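Local coordinates for YopX protein domain-containing protein (Enterococcus faecalis, PDB 2OX7) that is of unknown function but belongs to the YopX family and is built mainly of antiparallel beta sheets, at residues D85-A91 / D129-G135. Residues are numbered along the deposited sequence; the frame is centred on the assembly and turned at random.
Sequences DILVYDA and DGYLVIG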
# COMPACT_ATOMS: atom_id res chain seq x y z
N ASP A 85 -8.91 -1.48 -17.54
CA ASP A 85 -8.07 -2.42 -18.27
C ASP A 85 -7.96 -3.75 -17.56
O ASP A 85 -8.06 -3.84 -16.33
CB ASP A 85 -6.65 -1.86 -18.51
CG ASP A 85 -6.59 -0.89 -19.71
OD1 ASP A 85 -7.50 -0.91 -20.60
OD2 ASP A 85 -5.61 -0.14 -19.82
N ILE A 86 -7.66 -4.78 -18.35
CA ILE A 86 -7.39 -6.14 -17.82
C ILE A 86 -5.98 -6.55 -18.18
O ILE A 86 -5.57 -6.48 -19.38
CB ILE A 86 -8.45 -7.17 -18.40
CG1 ILE A 86 -9.87 -6.78 -17.94
CG2 ILE A 86 -8.00 -8.63 -18.06
CD1 ILE A 86 -11.03 -7.43 -18.81
N LEU A 87 -5.18 -6.90 -17.15
CA LEU A 87 -3.76 -7.24 -17.38
C LEU A 87 -3.52 -8.71 -17.16
O LEU A 87 -4.19 -9.33 -16.31
CB LEU A 87 -2.87 -6.46 -16.41
CG LEU A 87 -2.54 -5.02 -16.81
CD1 LEU A 87 -3.74 -4.11 -16.97
CD2 LEU A 87 -1.65 -4.52 -15.68
N VAL A 88 -2.58 -9.27 -17.90
CA VAL A 88 -2.13 -10.64 -17.66
C VAL A 88 -0.64 -10.68 -17.49
O VAL A 88 0.07 -9.89 -18.11
CB VAL A 88 -2.52 -11.60 -18.81
CG1 VAL A 88 -4.01 -11.81 -18.78
CG2 VAL A 88 -1.98 -11.09 -20.14
N TYR A 89 -0.16 -11.61 -16.67
CA TYR A 89 1.27 -11.87 -16.54
C TYR A 89 1.79 -12.62 -17.77
O TYR A 89 1.25 -13.69 -18.16
CB TYR A 89 1.52 -12.68 -15.27
CG TYR A 89 2.98 -12.83 -14.97
CD1 TYR A 89 3.75 -11.73 -14.62
CD2 TYR A 89 3.60 -14.08 -15.02
CE1 TYR A 89 5.10 -11.86 -14.36
CE2 TYR A 89 4.94 -14.22 -14.76
CZ TYR A 89 5.68 -13.11 -14.39
OH TYR A 89 7.04 -13.24 -14.12
N ASP A 90 2.84 -12.09 -18.39
CA ASP A 90 3.23 -12.52 -19.73
C ASP A 90 4.18 -13.74 -19.66
O ASP A 90 5.28 -13.74 -20.21
CB ASP A 90 3.78 -11.33 -20.52
CG ASP A 90 4.10 -11.68 -21.97
OD1 ASP A 90 3.35 -12.51 -22.54
OD2 ASP A 90 5.08 -11.12 -22.53
N ALA A 91 3.74 -14.76 -18.93
CA ALA A 91 4.52 -16.01 -18.83
C ALA A 91 4.31 -16.77 -20.13
O ALA A 91 3.26 -16.62 -20.75
CB ALA A 91 4.06 -16.81 -17.63
N ASP A 129 8.54 -11.57 -15.91
CA ASP A 129 7.90 -11.64 -17.25
C ASP A 129 7.03 -10.41 -17.57
O ASP A 129 6.69 -10.17 -18.73
CB ASP A 129 7.08 -12.94 -17.44
CG ASP A 129 7.94 -14.19 -17.39
OD1 ASP A 129 9.12 -14.14 -17.79
OD2 ASP A 129 7.40 -15.21 -16.94
N GLY A 130 6.68 -9.63 -16.55
CA GLY A 130 5.96 -8.38 -16.81
C GLY A 130 4.49 -8.65 -17.13
O GLY A 130 4.08 -9.81 -17.27
N TYR A 131 3.70 -7.58 -17.20
CA TYR A 131 2.23 -7.65 -17.44
C TYR A 131 1.90 -6.92 -18.73
O TYR A 131 2.54 -5.90 -19.09
CB TYR A 131 1.39 -7.00 -16.29
CG TYR A 131 1.38 -7.84 -15.07
CD1 TYR A 131 0.31 -8.70 -14.81
CD2 TYR A 131 2.50 -7.89 -14.22
CE1 TYR A 131 0.32 -9.54 -13.71
CE2 TYR A 131 2.51 -8.73 -13.09
CZ TYR A 131 1.42 -9.56 -12.86
OH TYR A 131 1.40 -10.45 -11.79
N LEU A 132 0.84 -7.39 -19.37
CA LEU A 132 0.37 -6.79 -20.61
C LEU A 132 -1.13 -6.50 -20.53
O LEU A 132 -1.85 -7.30 -19.98
CB LEU A 132 0.63 -7.76 -21.75
CG LEU A 132 2.08 -7.89 -22.26
CD1 LEU A 132 2.15 -8.99 -23.33
CD2 LEU A 132 2.53 -6.55 -22.85
N VAL A 133 -1.56 -5.38 -21.09
CA VAL A 133 -2.99 -5.07 -21.20
C VAL A 133 -3.55 -5.94 -22.34
O VAL A 133 -3.10 -5.83 -23.48
CB VAL A 133 -3.22 -3.64 -21.61
CG1 VAL A 133 -4.74 -3.37 -21.79
CG2 VAL A 133 -2.69 -2.68 -20.53
N ILE A 134 -4.56 -6.73 -22.05
CA ILE A 134 -5.14 -7.59 -23.10
C ILE A 134 -6.62 -7.32 -23.39
O ILE A 134 -7.27 -8.07 -24.12
CB ILE A 134 -4.88 -9.04 -22.82
CG1 ILE A 134 -5.51 -9.46 -21.47
CG2 ILE A 134 -3.39 -9.34 -23.05
CD1 ILE A 134 -5.70 -10.94 -21.40
N GLY A 135 -7.11 -6.21 -22.86
CA GLY A 135 -8.50 -5.79 -23.08
C GLY A 135 -9.01 -4.98 -21.91
O GLY A 135 -8.23 -4.51 -21.04
O HOH W 1 7.91 -15.73 -13.90
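Tyr89 lies across the ring of Tyr131 and along Gly130 and Asp129, just ahead of strand 131-135, and meets something with nearly every atom. CB sits over the Tyr131 ring, 4.2 Å from its centroid, an off-centre CH-pi contact. With CG anti to the backbone N (chi1 -172°), the ring runs out along the other chain: Tyr89 CD1 rests above the rim of the Tyr131 face, 3.6 Å from Tyr131 CE2, with the two ring planes 59° apart. CE1 passes Gly130 N, and CZ reaches Asp129 CB at 3.4 Å. At the tip, OH accepts a hydrogen bond from Asp129 N (2.9 Å) and also binds a water lying in the ring plane, which donates to Asp129 OD2; the backbone N-H and the water both hold the hydroxyl.

Further along, the strands pair antiparallel but strongly twisted. Val88 and Leu132 form a hydrogen-bonded pair, Val88 N to Leu132 O at 3.0 Å and Leu132 N to Val88 O at 2.9 Å. The end of the Ile134 side chain reaches Val88, CG2 to CG2 3.7 Å. Past the strand end, Asp90 N still bonds to Gly130 O (2.8 Å).

Strand 85-89 is an inner strand of a four-stranded antiparallel sheet, between 101-107 and the outermost 131-136; Met101 packs on Val88 and Ile134, while Trp113 meets the Tyr131 ring.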